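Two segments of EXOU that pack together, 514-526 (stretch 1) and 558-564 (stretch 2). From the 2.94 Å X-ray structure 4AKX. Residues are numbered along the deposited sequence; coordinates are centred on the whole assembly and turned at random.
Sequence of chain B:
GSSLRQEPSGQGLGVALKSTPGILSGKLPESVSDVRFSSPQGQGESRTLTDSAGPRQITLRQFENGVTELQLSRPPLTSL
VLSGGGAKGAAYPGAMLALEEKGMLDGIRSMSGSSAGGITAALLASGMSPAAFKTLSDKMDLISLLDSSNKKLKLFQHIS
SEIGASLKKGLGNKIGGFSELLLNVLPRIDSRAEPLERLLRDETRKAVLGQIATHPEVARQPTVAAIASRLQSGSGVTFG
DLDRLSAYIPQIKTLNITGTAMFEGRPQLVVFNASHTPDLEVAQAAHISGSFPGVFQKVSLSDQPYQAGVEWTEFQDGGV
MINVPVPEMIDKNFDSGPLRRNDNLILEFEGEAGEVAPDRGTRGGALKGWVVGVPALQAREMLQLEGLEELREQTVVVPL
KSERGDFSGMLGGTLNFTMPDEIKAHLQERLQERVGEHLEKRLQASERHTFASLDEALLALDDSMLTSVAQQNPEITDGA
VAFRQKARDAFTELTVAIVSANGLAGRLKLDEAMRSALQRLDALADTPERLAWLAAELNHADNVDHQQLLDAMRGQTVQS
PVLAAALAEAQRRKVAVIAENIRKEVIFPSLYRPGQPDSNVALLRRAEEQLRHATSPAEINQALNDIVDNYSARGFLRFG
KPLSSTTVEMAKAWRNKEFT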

# COMPACT_ATOMS: atom_id res chain seq x y z
N MSE B 514 -51.61 -8.83 -26.15
CA MSE B 514 -50.29 -8.90 -25.51
C MSE B 514 -50.44 -8.76 -24.01
O MSE B 514 -49.81 -9.50 -23.23
N ARG B 515 -51.29 -7.83 -23.58
CA ARG B 515 -51.48 -7.65 -22.17
C ARG B 515 -51.89 -8.95 -21.51
O ARG B 515 -51.39 -9.30 -20.44
N SER B 516 -52.75 -9.70 -22.19
CA SER B 516 -53.31 -10.91 -21.65
C SER B 516 -52.25 -11.96 -21.48
O SER B 516 -52.25 -12.71 -20.49
N ALA B 517 -51.35 -12.03 -22.45
CA ALA B 517 -50.29 -13.02 -22.40
C ALA B 517 -49.27 -12.57 -21.40
O ALA B 517 -48.73 -13.39 -20.68
N LEU B 518 -48.97 -11.27 -21.35
CA LEU B 518 -48.06 -10.78 -20.33
C LEU B 518 -48.64 -11.03 -18.93
O LEU B 518 -47.90 -11.33 -17.98
N GLN B 519 -49.97 -10.99 -18.84
CA GLN B 519 -50.65 -11.39 -17.60
C GLN B 519 -50.48 -12.85 -17.25
O GLN B 519 -50.47 -13.22 -16.09
N ARG B 520 -50.36 -13.69 -18.27
CA ARG B 520 -50.30 -15.10 -18.03
C ARG B 520 -48.92 -15.45 -17.58
O ARG B 520 -48.72 -16.34 -16.75
N LEU B 521 -47.95 -14.73 -18.13
CA LEU B 521 -46.56 -14.88 -17.76
C LEU B 521 -46.35 -14.33 -16.38
O LEU B 521 -45.71 -14.98 -15.55
N ASP B 522 -46.89 -13.13 -16.10
CA ASP B 522 -46.74 -12.56 -14.78
C ASP B 522 -47.23 -13.52 -13.71
O ASP B 522 -46.69 -13.58 -12.64
N ALA B 523 -48.22 -14.34 -14.03
CA ALA B 523 -48.79 -15.23 -13.02
C ALA B 523 -47.85 -16.37 -12.70
O ALA B 523 -47.81 -16.85 -11.59
N LEU B 524 -47.09 -16.81 -13.69
CA LEU B 524 -46.11 -17.88 -13.47
C LEU B 524 -44.88 -17.45 -12.62
O LEU B 524 -44.19 -18.29 -12.06
N ALA B 525 -44.62 -16.16 -12.51
CA ALA B 525 -43.40 -15.70 -11.83
C ALA B 525 -43.60 -15.53 -10.33
O ALA B 525 -43.46 -14.42 -9.79
N ASP B 526 -43.92 -16.62 -9.65
CA ASP B 526 -44.30 -16.55 -8.25
C ASP B 526 -43.09 -16.74 -7.33
O ASP B 526 -43.24 -16.81 -6.13
N VAL B 558 -43.59 -0.26 -17.49
CA VAL B 558 -44.68 -1.17 -17.88
C VAL B 558 -45.36 -1.89 -16.73
O VAL B 558 -44.69 -2.42 -15.88
N GLN B 559 -46.69 -1.95 -16.80
CA GLN B 559 -47.57 -2.69 -15.87
C GLN B 559 -47.03 -4.09 -15.51
O GLN B 559 -46.94 -4.45 -14.36
N SER B 560 -46.65 -4.87 -16.52
CA SER B 560 -46.20 -6.23 -16.29
C SER B 560 -44.80 -6.35 -15.68
O SER B 560 -43.82 -5.97 -16.30
N PRO B 561 -44.69 -6.97 -14.49
CA PRO B 561 -43.41 -7.37 -13.89
C PRO B 561 -42.46 -8.15 -14.81
O PRO B 561 -41.25 -8.01 -14.65
N VAL B 562 -42.99 -9.01 -15.69
CA VAL B 562 -42.10 -9.93 -16.43
C VAL B 562 -41.44 -9.12 -17.50
O VAL B 562 -40.21 -9.12 -17.66
N LEU B 563 -42.26 -8.34 -18.16
CA LEU B 563 -41.78 -7.40 -19.10
C LEU B 563 -40.82 -6.40 -18.45
O LEU B 563 -39.82 -6.05 -19.04
N ALA B 564 -41.12 -5.93 -17.24
CA ALA B 564 -40.19 -5.05 -16.55
C ALA B 564 -38.85 -5.74 -16.31
O ALA B 564 -37.82 -5.18 -16.61

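The contact centres on Asp522, in the helix of stretch 1, which meets the N-terminus of the helix in stretch 2. Its CA-to-CB bond points sideways, but the carboxylate comes nearer to the other stretch. With chi1 at -65° (m), the side chain places OD1 over the first turn of the second helix. Asp522 OD1 accepts two hydrogen bonds. One comes from the hydroxyl, with Ser560 OG 2.6 Å from Asp522 OD1. The other comes from the backbone, with Val562 N 2.8 Å from Asp522 OD1 and an N-H...O angle of 148°. The amides of a first helical turn lack partners within the helix, so an acceptor at this place is well used.

Ser560 is the N-cap residue of the second helix. Its chi1 is 163° (t), and its CA-to-CB bond points toward stretch 1. Its hydroxyl does two jobs. It donates to Asp522, and Ser560 OG accepts from Leu563 N at 3.2 Å, with a nearly straight angle of 168°. The capping bond and the contact between the stretches therefore share one oxygen.

Pro561 follows the cap and points its CA-to-CB bond toward stretch 1. Its ring lies beside the carboxylate, with Pro561 CG 3.2 Å from Asp522 OD1. Pro561 N is also near, 3.4 Å from Asp522 OD1, but it has no hydrogen to share, so no hydrogen bond forms there. The CG approach is plain contact.

Apolar packing flanks the polar centre. Val562, chi1 157° (t), is buried and has the largest area covered by the other stretch. Its CG2 methyl reaches two residues of stretch 1. Val562 CG2 lies 4.2 Å from Leu521 CB and 4.2 Å from Ala525 CB. Leu521 (m, t) and Ala525 both point toward stretch 2. Ala525 lies in the loop.

One helical turn before Asp522, Leu518 (m, t) points toward stretch 2. Leu518 CD1 meets Leu563 CD2 at 3.9 Å. Leu563 is t, p and also points across. Leu518 CB is 4.0 Å from Ser560 OG, so this leucine packs against the capping serine as well.

The outer contact is loose. Gln559 (m, t) points toward stretch 1, and its OE1 is 4.4 Å from Arg515 CD. Arg515 starts sideways, but its end comes nearer. Both residues are exposed and touch crystal neighbours. No water or bound group is modelled among the atoms of these two stretches.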

# COMPACT_ATOMS: atom_id res chain seq x y z
CB MSE B 514 -49.35 -7.84 -26.05
CG MSE B 514 -49.33 -7.90 -27.56
SE MSE B 514 -47.90 -6.76 -28.28
CE MSE B 514 -49.01 -5.33 -29.05
CB ARG B 515 -52.49 -6.55 -21.89
CG ARG B 515 -51.83 -5.19 -21.69
CD ARG B 515 -52.86 -4.09 -21.72
NE ARG B 515 -52.40 -2.90 -22.44
CZ ARG B 515 -53.22 -2.03 -23.03
NH1 ARG B 515 -54.54 -2.23 -23.00
NH2 ARG B 515 -52.72 -0.97 -23.66
CB SER B 516 -54.36 -11.43 -22.57
OG SER B 516 -55.31 -10.41 -22.76
CB ALA B 517 -49.66 -13.21 -23.77
CB LEU B 518 -47.71 -9.33 -20.55
CG LEU B 518 -46.78 -9.11 -21.72
CD1 LEU B 518 -46.81 -7.70 -22.24
CD2 LEU B 518 -45.37 -9.50 -21.28
CB GLN B 519 -52.12 -11.02 -17.65
CG GLN B 519 -52.26 -9.52 -17.59
CD GLN B 519 -53.67 -9.05 -17.73
OE1 GLN B 519 -54.58 -9.82 -17.99
NE2 GLN B 519 -53.87 -7.76 -17.54
CB ARG B 520 -50.68 -15.88 -19.28
CG ARG B 520 -52.15 -16.20 -19.33
CD ARG B 520 -52.49 -17.10 -20.50
NE ARG B 520 -53.91 -16.98 -20.83
CZ ARG B 520 -54.89 -17.44 -20.08
NH1 ARG B 520 -54.63 -18.07 -18.94
NH2 ARG B 520 -56.15 -17.27 -20.46
CB LEU B 521 -45.64 -14.15 -18.72
CG LEU B 521 -45.54 -14.73 -20.12
CD1 LEU B 521 -44.59 -13.86 -20.94
CD2 LEU B 521 -45.02 -16.14 -19.97
CB ASP B 522 -47.47 -11.24 -14.65
CG ASP B 522 -46.89 -10.14 -15.57
OD1 ASP B 522 -45.64 -9.98 -15.65
OD2 ASP B 522 -47.69 -9.40 -16.21
CB ALA B 523 -50.15 -15.75 -13.46
CB LEU B 524 -45.68 -18.48 -14.82
CG LEU B 524 -46.86 -19.14 -15.52
CD1 LEU B 524 -46.91 -18.98 -17.02
CD2 LEU B 524 -46.97 -20.61 -15.16
CB ALA B 525 -42.92 -14.38 -12.43
CB ASP B 526 -45.40 -17.57 -7.95
CG ASP B 526 -44.87 -19.02 -7.92
OD1 ASP B 526 -44.24 -19.46 -8.91
OD2 ASP B 526 -45.10 -19.73 -6.91
CB VAL B 558 -44.19 -2.23 -18.84
CG1 VAL B 558 -43.42 -1.57 -19.96
CG2 VAL B 558 -43.33 -3.24 -18.10
CB GLN B 559 -48.94 -2.87 -16.51
CG GLN B 559 -49.97 -1.75 -16.32
CD GLN B 559 -51.37 -2.27 -16.67
OE1 GLN B 559 -51.77 -2.26 -17.84
NE2 GLN B 559 -52.09 -2.79 -15.67
CB SER B 560 -46.20 -6.99 -17.61
OG SER B 560 -45.42 -8.14 -17.45
CB PRO B 561 -43.82 -8.29 -12.72
CG PRO B 561 -45.28 -8.46 -12.83
CD PRO B 561 -45.81 -7.28 -13.58
CB VAL B 562 -42.85 -11.09 -17.06
CG1 VAL B 562 -42.05 -11.64 -18.23
CG2 VAL B 562 -43.06 -12.17 -16.03
CB LEU B 563 -42.95 -6.67 -19.72
CG LEU B 563 -42.59 -5.94 -21.02
CD1 LEU B 563 -41.85 -6.82 -22.05
CD2 LEU B 563 -43.85 -5.28 -21.59
CB ALA B 564 -40.76 -4.54 -15.27